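Local atomic coordinates of Nrps/pks (Streptomyces albus, PDB entry 4OPF), a protein that serves as a ketosynthase domain of the oxazolomycin assembly line and probably takes up the growing acyl chain on its way to the next module. Residues P302-L307 with E366-A371; D215-G220 with S360-L365; T294-S299 with L324-P329; V274-L279 with A311-D316; A285-T290 with S318-S323. All coordinates share one frame; numbering follows the deposited sequence.

In the fold
All five contacts lie in one half of a thiolase-fold ketosynthase and stay on or near helix 300-314. Contact 3 is probably the one nearest the catalytic region, because Asn295-Ser299 probably occupies the place of the family's HGTGT motif. Contacts 1 and 2 lie farther from the chain's centre and both touch contact 3: contact 1 through Glu306 and Asp303, with centres about 13 Å apart, and contact 2 through Gly220 and Gly298, with centres about 10 Å apart. Contacts 4 and 5 form the far end, also about 10 Å between centres and coupled by Arg315. Contacts 2 and 5 are well separated, about 24 Å between centres.

Contact 1: P302-L307 with E366-A371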
# COMPACT_ATOMS: atom_id res chain seq x y z
N PRO A 302 -7.34 18.99 -19.14
CA PRO A 302 -6.44 17.92 -18.76
C PRO A 302 -5.97 17.10 -19.96
O PRO A 302 -4.84 16.64 -19.95
CB PRO A 302 -7.25 17.06 -17.79
CG PRO A 302 -8.62 17.61 -17.82
CD PRO A 302 -8.60 18.97 -18.39
N ASP A 303 -6.79 16.94 -21.00
CA ASP A 303 -6.36 16.17 -22.15
C ASP A 303 -5.21 16.87 -22.87
O ASP A 303 -4.23 16.25 -23.31
CB ASP A 303 -7.52 15.98 -23.11
CG ASP A 303 -8.57 14.93 -22.62
OD1 ASP A 303 -8.32 14.19 -21.64
OD2 ASP A 303 -9.67 14.89 -23.25
N LEU A 304 -5.33 18.18 -23.02
CA LEU A 304 -4.27 18.94 -23.65
C LEU A 304 -2.98 18.89 -22.83
O LEU A 304 -1.89 18.74 -23.36
CB LEU A 304 -4.72 20.38 -23.79
CG LEU A 304 -3.69 21.31 -24.40
CD1 LEU A 304 -3.38 20.86 -25.82
CD2 LEU A 304 -4.19 22.76 -24.34
N ILE A 305 -3.11 19.04 -21.53
CA ILE A 305 -1.98 18.92 -20.63
C ILE A 305 -1.31 17.56 -20.80
O ILE A 305 -0.05 17.48 -20.90
CB ILE A 305 -2.41 19.16 -19.18
CG1 ILE A 305 -2.61 20.68 -19.00
CG2 ILE A 305 -1.40 18.57 -18.20
CD1 ILE A 305 -3.33 21.05 -17.73
N GLU A 306 -2.12 16.52 -20.86
CA GLU A 306 -1.57 15.19 -21.03
C GLU A 306 -0.78 15.05 -22.31
O GLU A 306 0.31 14.47 -22.30
CB GLU A 306 -2.62 14.06 -20.92
CG GLU A 306 -1.95 12.72 -21.13
CD GLU A 306 -2.82 11.44 -20.95
OE1 GLU A 306 -4.08 11.55 -21.11
OE2 GLU A 306 -2.20 10.33 -20.69
N LEU A 307 -1.34 15.51 -23.42
CA LEU A 307 -0.65 15.39 -24.72
C LEU A 307 0.70 16.16 -24.75
O LEU A 307 1.68 15.67 -25.25
CB LEU A 307 -1.54 15.91 -25.83
CG LEU A 307 -2.79 15.08 -26.14
CD1 LEU A 307 -3.52 15.77 -27.25
CD2 LEU A 307 -2.51 13.67 -26.56
N GLU A 366 -8.07 22.62 -29.54
CA GLU A 366 -7.94 23.93 -30.18
C GLU A 366 -6.55 24.54 -30.04
O GLU A 366 -6.18 25.43 -30.82
CB GLU A 366 -8.99 24.88 -29.61
CG GLU A 366 -9.35 26.05 -30.51
CD GLU A 366 -10.16 27.08 -29.75
OE1 GLU A 366 -11.12 26.67 -29.06
OE2 GLU A 366 -9.83 28.28 -29.82
N HIS A 367 -5.79 24.08 -29.05
CA HIS A 367 -4.48 24.68 -28.76
C HIS A 367 -3.35 23.64 -28.85
O HIS A 367 -2.38 23.68 -28.08
CB HIS A 367 -4.52 25.41 -27.40
CG HIS A 367 -5.48 26.58 -27.37
ND1 HIS A 367 -6.65 26.57 -26.63
CD2 HIS A 367 -5.44 27.78 -27.99
CE1 HIS A 367 -7.28 27.72 -26.81
NE2 HIS A 367 -6.57 28.47 -27.63
N PHE A 368 -3.48 22.74 -29.82
CA PHE A 368 -2.51 21.67 -30.03
C PHE A 368 -2.36 21.29 -31.50
O PHE A 368 -3.30 20.80 -32.11
CB PHE A 368 -2.92 20.41 -29.24
CG PHE A 368 -1.88 19.32 -29.25
CD1 PHE A 368 -0.75 19.39 -28.44
CD2 PHE A 368 -2.02 18.22 -30.09
CE1 PHE A 368 0.21 18.39 -28.46
CE2 PHE A 368 -1.06 17.21 -30.12
CZ PHE A 368 0.05 17.30 -29.31
N ASP A 369 -1.16 21.49 -32.04
CA ASP A 369 -0.87 21.13 -33.43
C ASP A 369 -0.54 19.62 -33.57
O ASP A 369 0.56 19.17 -33.22
CB ASP A 369 0.27 22.01 -33.97
CG ASP A 369 0.31 22.07 -35.50
OD1 ASP A 369 -0.70 21.71 -36.16
OD2 ASP A 369 1.37 22.50 -36.04
N PHE A 370 -1.50 18.84 -34.08
CA PHE A 370 -1.31 17.40 -34.39
C PHE A 370 -0.56 17.18 -35.72
O PHE A 370 -0.58 16.08 -36.28
CB PHE A 370 -2.67 16.67 -34.47
CG PHE A 370 -3.17 16.13 -33.17
CD1 PHE A 370 -2.52 15.07 -32.55
CD2 PHE A 370 -4.34 16.64 -32.59
CE1 PHE A 370 -3.00 14.54 -31.36
CE2 PHE A 370 -4.82 16.12 -31.41
CZ PHE A 370 -4.15 15.07 -30.79
N ALA A 371 0.07 18.22 -36.26
CA ALA A 371 0.87 18.10 -37.47
C ALA A 371 2.29 18.65 -37.25
O ALA A 371 3.04 18.78 -38.22
CB ALA A 371 0.19 18.85 -38.61
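Leu304 and Leu307, one helical turn apart, meet the loop residues Phe368 and Phe370 where helix 300-314 of the thiolase fold is flanked by the segment E366-A371. Leu307 lies across the Phe368 ring at about a right angle: its CB is 4.0 Å from Phe368 CE1, and its CD1 sits 4.2 Å from the centroid of the Phe368 ring, only 17° off the normal, a CH-pi contact over one face. Leu304 meets the same residue nearer its backbone, at CB. Its CG is anti to the backbone N (chi1 178°), and from there CD1 comes to 3.5 Å from Phe368 CB. Leucine's branch lets Leu304 touch two neighbouring residues, since CD2 reaches the CB of His367, while one methyl of Leu307 serves both rings. An alanine in place of Phe368 would remove the ring, and is likely to leave Leu307 CB and CD1 facing a gap and Phe370 freer to turn.

Farther out, Phe370 meets the ring of Phe377, and Asp303 and Glu306 of the same helix accept backbone N-H groups of T294-S299, which fixes the helix that carries both leucines. Phe370 CG lies at the edge of the Phe368 ring, in its plane. Phe368 CE2 in turn stands 3.5 Å above one face of the Phe370 ring, toward its rim, while Leu307 CD1 approaches Phe370 CZ at 3.7 Å.

Contact 2: D215-G220 with S360-L365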
# COMPACT_ATOMS: atom_id res chain seq x y z
N ASP A 215 -10.64 15.68 -27.93
CA ASP A 215 -11.75 15.98 -28.83
C ASP A 215 -12.65 17.05 -28.17
O ASP A 215 -12.89 16.99 -26.96
CB ASP A 215 -12.57 14.70 -28.98
CG ASP A 215 -13.71 14.83 -29.98
OD1 ASP A 215 -14.69 15.58 -29.75
OD2 ASP A 215 -13.63 14.15 -31.01
N ARG A 216 -13.19 17.97 -28.96
CA ARG A 216 -14.07 19.05 -28.43
C ARG A 216 -15.43 18.67 -27.77
O ARG A 216 -15.98 19.46 -27.01
CB ARG A 216 -14.37 20.08 -29.52
CG ARG A 216 -13.23 21.00 -29.82
CD ARG A 216 -13.75 22.17 -30.64
NE ARG A 216 -13.99 21.86 -32.06
CZ ARG A 216 -15.07 22.19 -32.80
NH1 ARG A 216 -16.09 22.89 -32.29
NH2 ARG A 216 -15.14 21.84 -34.09
N ARG A 217 -15.98 17.49 -28.07
CA ARG A 217 -17.24 17.08 -27.44
C ARG A 217 -17.05 16.42 -26.06
O ARG A 217 -18.03 16.08 -25.40
CB ARG A 217 -18.02 16.16 -28.37
CG ARG A 217 -18.54 16.88 -29.61
CD ARG A 217 -18.86 15.89 -30.73
NE ARG A 217 -17.65 15.30 -31.32
CZ ARG A 217 -17.65 14.36 -32.27
NH1 ARG A 217 -18.79 13.88 -32.75
NH2 ARG A 217 -16.49 13.90 -32.73
N ALA A 218 -15.78 16.27 -25.64
CA ALA A 218 -15.43 15.56 -24.38
C ALA A 218 -16.16 16.07 -23.11
O ALA A 218 -16.03 17.24 -22.73
CB ALA A 218 -13.90 15.57 -24.18
N ARG A 219 -16.91 15.15 -22.48
CA ARG A 219 -17.79 15.43 -21.33
C ARG A 219 -17.61 14.43 -20.14
O ARG A 219 -18.51 14.31 -19.30
CB ARG A 219 -19.27 15.35 -21.80
CG ARG A 219 -20.01 16.68 -21.97
CD ARG A 219 -21.50 16.55 -21.63
NE ARG A 219 -21.73 16.42 -20.18
CZ ARG A 219 -22.30 15.38 -19.55
NH1 ARG A 219 -22.76 14.33 -20.23
NH2 ARG A 219 -22.43 15.40 -18.23
N GLY A 220 -16.48 13.72 -20.07
CA GLY A 220 -16.36 12.56 -19.16
C GLY A 220 -17.18 11.38 -19.67
O GLY A 220 -18.03 11.53 -20.57
N SER A 360 -12.08 7.54 -30.53
CA SER A 360 -12.44 8.98 -30.50
C SER A 360 -11.45 9.90 -31.27
O SER A 360 -11.05 9.56 -32.39
CB SER A 360 -12.61 9.44 -29.04
OG SER A 360 -13.20 10.72 -28.98
N GLY A 361 -11.09 11.07 -30.70
CA GLY A 361 -10.10 12.02 -31.28
C GLY A 361 -10.47 12.74 -32.59
O GLY A 361 -9.61 13.34 -33.27
N ARG A 362 -11.77 12.73 -32.90
CA ARG A 362 -12.28 13.02 -34.24
C ARG A 362 -12.70 14.50 -34.37
O ARG A 362 -13.56 14.84 -35.18
CB ARG A 362 -13.47 12.07 -34.62
CG ARG A 362 -13.74 10.84 -33.73
CD ARG A 362 -14.74 11.16 -32.61
NE ARG A 362 -15.36 9.97 -32.04
CZ ARG A 362 -15.83 9.87 -30.80
NH1 ARG A 362 -15.73 10.88 -29.94
NH2 ARG A 362 -16.37 8.71 -30.41
N GLN A 363 -12.07 15.36 -33.57
CA GLN A 363 -12.44 16.78 -33.49
C GLN A 363 -11.33 17.46 -32.67
O GLN A 363 -11.53 17.81 -31.51
CB GLN A 363 -13.83 16.94 -32.83
CG GLN A 363 -14.53 18.28 -33.09
CD GLN A 363 -16.05 18.15 -33.16
OE1 GLN A 363 -16.76 18.65 -32.28
NE2 GLN A 363 -16.54 17.48 -34.20
N PRO A 364 -10.14 17.63 -33.30
CA PRO A 364 -8.95 17.89 -32.49
C PRO A 364 -9.10 19.12 -31.60
O PRO A 364 -9.96 19.99 -31.83
CB PRO A 364 -7.83 18.05 -33.54
CG PRO A 364 -8.53 18.49 -34.78
CD PRO A 364 -9.91 17.89 -34.73
N LEU A 365 -8.26 19.18 -30.58
CA LEU A 365 -8.35 20.22 -29.57
C LEU A 365 -7.88 21.50 -30.22
O LEU A 365 -7.32 21.47 -31.31
CB LEU A 365 -7.50 19.85 -28.35
CG LEU A 365 -7.92 18.58 -27.57
CD1 LEU A 365 -9.44 18.42 -27.49
CD2 LEU A 365 -7.29 17.35 -28.19
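Gln363 lays its side-chain amide between two guanidinium groups, that of Arg217 on one side and that of Arg216 on the other. The overlap with Arg217 is the flatter, the planes being only 13° apart, and Gln363 NE2 rides 3.6 Å above the Arg217 guanidinium plane, toward its rim. Against Arg216 the amide is more tilted, and Gln363 OE1 lies 3.9 Å over the centre of that group. A glutamine suits the place: its amide is flat enough to stack with guanidiniums and adds no charge between them.

Next to this stack, the ketosynthase loop before strand 226-234 is fastened to that between strands 354-355 and 375-376. Asp215 starts a type I turn to Ala218 that is also an Asx turn, since Asp215 OD1 accepts from Arg217 N at 2.9 Å with its anti lone pair. Asp215 OD2 forms a salt bridge of 3.3 Å with Arg217 NH2, while Arg217 NE turns to Asp215 OD1; both N-H bonds are weak, as is the one OD2 takes from Arg362 N across the contact. An alanine at Asp215 would probably leave the Arg217 guanidinium without its carboxylate mate and free to turn, and the Asx turn without its acceptor.

The two backbones are joined directly by Arg216 N, which donates to Gln363 O at 3.0 Å. Gly361 has a positive phi that favours glycine; its backbone bonds to Val213. Arg362 CD packs 3.3 Å from Arg217 NH2, and the two like charges probably repel less because Asp215 OD2 lies close to both.

Contact 3: T294-S299 with L324-P329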
# COMPACT_ATOMS: atom_id res chain seq x y z
N THR A 294 -3.23 6.10 -22.79
CA THR A 294 -3.25 7.39 -22.15
C THR A 294 -4.26 7.39 -20.99
O THR A 294 -5.14 6.56 -20.91
CB THR A 294 -3.70 8.49 -23.14
OG1 THR A 294 -5.03 8.21 -23.63
CG2 THR A 294 -2.76 8.58 -24.32
N ASN A 295 -4.13 8.39 -20.14
CA ASN A 295 -5.08 8.64 -19.09
C ASN A 295 -6.45 8.97 -19.61
O ASN A 295 -7.45 8.44 -19.14
CB ASN A 295 -4.62 9.77 -18.22
CG ASN A 295 -5.55 9.98 -17.05
OD1 ASN A 295 -5.85 9.06 -16.32
ND2 ASN A 295 -6.06 11.19 -16.92
N ALA A 296 -6.50 9.85 -20.58
CA ALA A 296 -7.72 10.13 -21.30
C ALA A 296 -8.84 10.59 -20.40
O ALA A 296 -9.88 9.97 -20.28
CB ALA A 296 -8.14 8.90 -22.12
N ALA A 297 -8.62 11.72 -19.77
CA ALA A 297 -9.58 12.23 -18.79
C ALA A 297 -10.91 12.56 -19.45
O ALA A 297 -11.93 12.42 -18.83
CB ALA A 297 -9.02 13.48 -18.12
N GLY A 298 -10.91 13.01 -20.69
CA GLY A 298 -12.14 13.34 -21.40
C GLY A 298 -12.61 14.76 -21.10
O GLY A 298 -13.80 15.03 -20.96
N SER A 299 -11.66 15.66 -21.02
CA SER A 299 -11.95 17.04 -20.81
C SER A 299 -10.77 17.81 -21.40
O SER A 299 -9.62 17.38 -21.31
CB SER A 299 -12.13 17.27 -19.32
OG SER A 299 -12.69 18.53 -19.12
N LEU A 324 -0.95 6.67 -29.67
CA LEU A 324 -1.73 6.89 -28.46
C LEU A 324 -3.09 6.25 -28.58
O LEU A 324 -3.71 6.27 -29.65
CB LEU A 324 -1.97 8.38 -28.20
CG LEU A 324 -0.73 9.28 -28.17
CD1 LEU A 324 -1.07 10.66 -27.66
CD2 LEU A 324 0.36 8.72 -27.30
N GLY A 325 -3.55 5.72 -27.47
CA GLY A 325 -4.86 5.15 -27.37
C GLY A 325 -5.54 5.25 -25.99
O GLY A 325 -5.04 5.87 -25.04
N SER A 326 -6.74 4.67 -25.95
CA SER A 326 -7.54 4.56 -24.74
C SER A 326 -8.62 3.52 -24.88
O SER A 326 -9.33 3.54 -25.89
CB SER A 326 -8.23 5.93 -24.50
OG SER A 326 -9.10 5.83 -23.38
N VAL A 327 -8.90 2.75 -23.82
CA VAL A 327 -10.00 1.79 -23.80
C VAL A 327 -11.31 2.44 -23.51
O VAL A 327 -12.36 1.79 -23.63
CB VAL A 327 -9.88 0.67 -22.73
CG1 VAL A 327 -8.76 -0.22 -23.07
CG2 VAL A 327 -9.62 1.19 -21.34
N LYS A 328 -11.28 3.66 -23.01
CA LYS A 328 -12.53 4.23 -22.49
C LYS A 328 -13.65 4.40 -23.53
O LYS A 328 -14.81 4.18 -23.21
CB LYS A 328 -12.27 5.55 -21.81
CG LYS A 328 -11.42 5.39 -20.57
CD LYS A 328 -11.33 6.69 -19.81
CE LYS A 328 -10.24 6.58 -18.76
NZ LYS A 328 -10.18 7.91 -18.07
N PRO A 329 -13.33 4.78 -24.77
CA PRO A 329 -14.42 4.80 -25.76
C PRO A 329 -14.99 3.40 -26.04
O PRO A 329 -16.12 3.29 -26.46
CB PRO A 329 -13.75 5.36 -27.01
CG PRO A 329 -12.58 6.12 -26.48
CD PRO A 329 -12.08 5.26 -25.35
O HOH W 1 -7.58 5.37 -21.14
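Gly325 O is gripped twice by Thr294, whose backbone N donates at 2.9 Å and whose OG1 donates at 2.7 Å, the two arriving from opposite faces of the carbonyl plane. OG1 can do this because it stands in the crowded position between the backbone N and the carbonyl carbon (chi1 60°), and threonine suits the site by also turning CG2 onto Leu324 CB. A second polar centre is Lys328 NZ, at the tip of a chain extended beyond CG. Lys328 NZ donates to Asn295 O at 3.0 Å, nearly along the C=O axis. Lys328 NZ also donates to Ala296 O, at 3.0 Å and from well above that carbonyl's plane. Ala296 has left-handed backbone angles, and its CB packs 3.5 Å from Ser326 OG. That hydroxyl accepts from Lys328 N at 3.1 Å, capping the turn into the next helix, while a water joins it to Thr294 O.

By sequence this is probably the HGTGT region, with Asn295 where elongating ketosynthases carry histidine, and Lys328 is consistent with the lysine conserved in the family. Asn295 OD1 is bonded to Phe396 N. The contact closes the C-terminal ends of parallel strands 291-293 and 322-325: Glu306 of helix 300-314 receives the N-H groups of Asn295 and Ala296, and Glu338 of helix 338-352 packs against Asn295 and Lys328.

Contact 4: V274-L279 with A311-D316; sequences VMARAL and AAVYRD
Ala276 and Val313 bring their CA atoms to 6.2 Å, the closest pair of CA atoms between V274-L279 and A311-D316, on helices 268-282 and 300-314. Such closeness suits alanine, which adds nothing beyond CB at the point where the backbones come together. Beyond Tyr314 the second helix ends, Arg315 being the first residue to leave helical angles; its NH1 turns back to bond with Tyr314 O at 2.9 Å.

Val313 aims at the opposite helix. Its CG1, anti to the backbone N (chi1 165°), settles among Ala276 N at 4.0 Å, Met275 CB and Leu279 CD1, so one methyl of the beta-branched valine plugs the groove between successive turns. Tyr314 is met from two directions. Leu279 CD1 lies over one face of the ring, 4.0 Å from Tyr314 CE1, while Leu279 CD2 is 3.6 Å from Tyr314 OH. Met275, present as selenomethionine, comes to the ring's edge instead: SE is 4.0 Å from Tyr314 CE2 and 89° off the ring normal, a Met-aromatic contact.

Around this pair of helices, Met275 and Ala278 also pack on His404 of strand 401-408, and Arg277 forms a salt bridge with Asp178 of the second subunit. The interface itself is almost wholly apolar, held by shape and dispersion. Its polar side-chain group among the touching residues, the Tyr314 hydroxyl, is bonded to His404 NE2, an arrangement that would both satisfy the buried oxygen and hold in place the hydroxyl end of the ring that Leu279 meets on one face and Met275 at the edge.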
# COMPACT_ATOMS: atom_id res chain seq x y z
N VAL A 274 6.16 11.64 -13.25
CA VAL A 274 5.84 10.24 -13.01
C VAL A 274 6.20 9.45 -14.26
O VAL A 274 6.69 8.31 -14.18
CB VAL A 274 4.39 10.03 -12.59
CG1 VAL A 274 3.44 10.08 -13.77
CG2 VAL A 274 4.27 8.70 -11.92
N MSE A 275 6.01 10.05 -15.41
CA MSE A 275 6.36 9.32 -16.65
C MSE A 275 7.87 9.22 -16.79
O MSE A 275 8.38 8.15 -17.12
CB MSE A 275 5.78 9.97 -17.90
CG MSE A 275 4.25 9.95 -17.92
SE MSE A 275 3.54 10.51 -19.68
CE MSE A 275 3.71 12.40 -19.40
N ALA A 276 8.59 10.31 -16.56
CA ALA A 276 10.06 10.26 -16.61
C ALA A 276 10.64 9.30 -15.59
O ALA A 276 11.60 8.59 -15.87
CB ALA A 276 10.65 11.66 -16.41
N ARG A 277 10.06 9.22 -14.39
CA ARG A 277 10.51 8.25 -13.41
C ARG A 277 10.29 6.81 -13.84
O ARG A 277 11.16 5.94 -13.64
CB ARG A 277 9.83 8.54 -12.05
CG ARG A 277 10.20 7.62 -10.92
CD ARG A 277 11.69 7.75 -10.47
NE ARG A 277 11.94 6.69 -9.48
CZ ARG A 277 13.11 6.12 -9.24
NH1 ARG A 277 13.17 5.14 -8.34
NH2 ARG A 277 14.19 6.51 -9.91
N ALA A 278 9.14 6.49 -14.38
CA ALA A 278 8.91 5.09 -14.79
C ALA A 278 9.88 4.68 -15.88
O ALA A 278 10.37 3.54 -15.92
CB ALA A 278 7.50 4.87 -15.30
N LEU A 279 10.11 5.59 -16.81
CA LEU A 279 11.12 5.34 -17.86
C LEU A 279 12.52 5.10 -17.35
O LEU A 279 13.18 4.17 -17.83
CB LEU A 279 11.24 6.53 -18.78
CG LEU A 279 10.26 6.61 -19.89
CD1 LEU A 279 10.75 7.83 -20.70
CD2 LEU A 279 10.25 5.37 -20.81
N ALA A 311 4.51 14.45 -25.13
CA ALA A 311 5.48 14.95 -26.07
C ALA A 311 6.78 15.37 -25.38
O ALA A 311 7.89 15.02 -25.86
CB ALA A 311 4.90 16.11 -26.88
N ALA A 312 6.66 16.07 -24.24
CA ALA A 312 7.84 16.58 -23.56
C ALA A 312 8.71 15.47 -23.00
O ALA A 312 9.93 15.55 -23.04
CB ALA A 312 7.47 17.59 -22.48
N VAL A 313 8.12 14.41 -22.50
CA VAL A 313 8.87 13.38 -21.88
C VAL A 313 9.34 12.34 -22.91
O VAL A 313 10.49 11.89 -22.86
CB VAL A 313 8.04 12.64 -20.82
CG1 VAL A 313 8.70 11.33 -20.41
CG2 VAL A 313 7.87 13.50 -19.57
N TYR A 314 8.44 11.93 -23.79
CA TYR A 314 8.69 10.80 -24.70
C TYR A 314 9.31 11.16 -26.05
O TYR A 314 10.02 10.32 -26.64
CB TYR A 314 7.37 10.02 -24.96
CG TYR A 314 7.12 9.01 -23.90
CD1 TYR A 314 7.78 7.83 -23.95
CD2 TYR A 314 6.27 9.23 -22.85
CE1 TYR A 314 7.58 6.87 -23.03
CE2 TYR A 314 6.09 8.28 -21.87
CZ TYR A 314 6.74 7.09 -21.97
OH TYR A 314 6.70 6.10 -21.05
N ARG A 315 9.06 12.38 -26.50
CA ARG A 315 9.46 12.84 -27.84
C ARG A 315 10.13 14.22 -27.87
O ARG A 315 9.93 14.99 -28.80
CB ARG A 315 8.27 12.79 -28.82
CG ARG A 315 7.78 11.36 -29.15
CD ARG A 315 8.86 10.44 -29.70
NE ARG A 315 8.32 9.14 -30.04
CZ ARG A 315 8.33 8.06 -29.25
NH1 ARG A 315 8.84 8.08 -28.05
NH2 ARG A 315 7.78 6.94 -29.67
N ASP A 316 10.93 14.51 -26.86
CA ASP A 316 11.57 15.81 -26.77
C ASP A 316 12.70 15.84 -27.78
O ASP A 316 13.64 15.10 -27.65
CB ASP A 316 12.11 16.04 -25.34
CG ASP A 316 12.55 17.45 -25.13
OD1 ASP A 316 12.23 18.28 -26.02
OD2 ASP A 316 13.28 17.74 -24.15

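Contact 5: A285-T290 with S318-S323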
# COMPACT_ATOMS: atom_id res chain seq x y z
N ALA A 285 15.14 3.59 -23.62
CA ALA A 285 15.09 4.91 -24.25
C ALA A 285 13.64 5.32 -24.47
O ALA A 285 12.80 4.50 -24.83
CB ALA A 285 15.86 4.87 -25.57
N ALA A 286 13.32 6.58 -24.28
CA ALA A 286 11.98 7.07 -24.58
C ALA A 286 11.49 6.72 -25.98
O ALA A 286 10.32 6.38 -26.16
CB ALA A 286 11.95 8.59 -24.41
N ASP A 287 12.35 6.85 -26.97
CA ASP A 287 11.98 6.55 -28.35
C ASP A 287 11.61 5.10 -28.61
O ASP A 287 11.00 4.78 -29.62
CB ASP A 287 13.14 6.92 -29.29
CG ASP A 287 13.08 8.37 -29.80
OD1 ASP A 287 12.06 9.07 -29.73
OD2 ASP A 287 14.12 8.84 -30.30
N ASP A 288 12.01 4.19 -27.72
CA ASP A 288 11.67 2.80 -27.87
C ASP A 288 10.25 2.49 -27.45
O ASP A 288 9.75 1.43 -27.83
CB ASP A 288 12.64 1.91 -27.11
CG ASP A 288 14.04 1.90 -27.75
OD1 ASP A 288 14.15 2.06 -28.96
OD2 ASP A 288 15.00 1.72 -27.03
N VAL A 289 9.61 3.38 -26.71
CA VAL A 289 8.21 3.16 -26.30
C VAL A 289 7.35 3.62 -27.48
O VAL A 289 7.33 4.78 -27.82
CB VAL A 289 7.86 3.91 -25.02
CG1 VAL A 289 6.41 3.68 -24.60
CG2 VAL A 289 8.80 3.50 -23.88
N THR A 290 6.63 2.67 -28.05
CA THR A 290 5.91 2.81 -29.31
C THR A 290 4.44 3.16 -29.15
O THR A 290 3.84 3.77 -30.06
CB THR A 290 6.04 1.48 -30.06
OG1 THR A 290 7.42 1.25 -30.30
CG2 THR A 290 5.29 1.43 -31.37
N SER A 318 12.40 14.76 -30.87
CA SER A 318 12.32 13.53 -31.65
C SER A 318 11.16 13.56 -32.61
O SER A 318 10.13 14.12 -32.30
CB SER A 318 12.16 12.33 -30.73
OG SER A 318 11.93 11.15 -31.46
N ASP A 319 11.34 12.91 -33.76
CA ASP A 319 10.30 12.72 -34.77
C ASP A 319 9.82 11.28 -34.81
O ASP A 319 9.05 10.95 -35.67
CB ASP A 319 10.85 13.12 -36.18
CG ASP A 319 11.33 14.61 -36.23
OD1 ASP A 319 10.58 15.52 -35.79
OD2 ASP A 319 12.47 14.88 -36.70
N THR A 320 10.26 10.40 -33.89
CA THR A 320 9.85 9.02 -33.95
C THR A 320 8.32 8.93 -33.67
O THR A 320 7.86 9.49 -32.68
CB THR A 320 10.60 8.21 -32.87
OG1 THR A 320 12.01 8.24 -33.13
CG2 THR A 320 10.16 6.77 -32.81
N PRO A 321 7.54 8.21 -34.51
CA PRO A 321 6.11 8.10 -34.21
C PRO A 321 5.84 7.59 -32.79
O PRO A 321 6.61 6.80 -32.22
CB PRO A 321 5.63 7.07 -35.25
CG PRO A 321 6.49 7.40 -36.45
CD PRO A 321 7.86 7.58 -35.81
N CYS A 322 4.77 8.10 -32.19
CA CYS A 322 4.27 7.58 -30.92
C CYS A 322 2.77 7.44 -31.02
O CYS A 322 2.08 8.42 -31.21
CB CYS A 322 4.63 8.48 -29.74
SG CYS A 322 4.31 7.72 -28.10
N SER A 323 2.29 6.20 -30.90
CA SER A 323 0.92 5.88 -31.06
C SER A 323 0.14 5.92 -29.72
O SER A 323 0.58 5.36 -28.75
CB SER A 323 0.86 4.52 -31.73
OG SER A 323 -0.46 4.24 -32.06
O HOH W 2 4.40 4.24 -32.71
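Thr290 and Ser323 make the tight end of this contact, where the chain enters parallel neighbours 291-293 and 322-325, the two strands of a beta-alpha-beta unit whose helix is 300-314. Ser323 N donates to Thr290 O at 3.0 Å, the strand-pairing bond, and Ser323 CB packs against the same oxygen. A water also donates to Thr290 O, at 2.7 Å. Nearby, Cys322 SG lies 4.2 Å from Val289 O, a small side chain fitting a buried spot.

The other end is looser and partly exposed, with a carboxylate and two hydroxyls in place of close backbone pairing. Asp287, on a short 3-10 segment, faces Ser318 and Thr320, short polar residues suited to a partly exposed edge of the contact. Arg315 ties both ends together: its guanidinium bonds to the carbonyl oxygens of Ala286, Val289, Thr320 and Pro321, and forms a long, weak ion pair with Asp287.

Ser318 does double duty. With OG anti to its own backbone N (chi1 173°), it accepts from Thr320 N at 3.0 Å, an ST turn, and that same OG donates to Asp287 OD1 at 2.7 Å on the syn side, 20° out of the carboxylate plane.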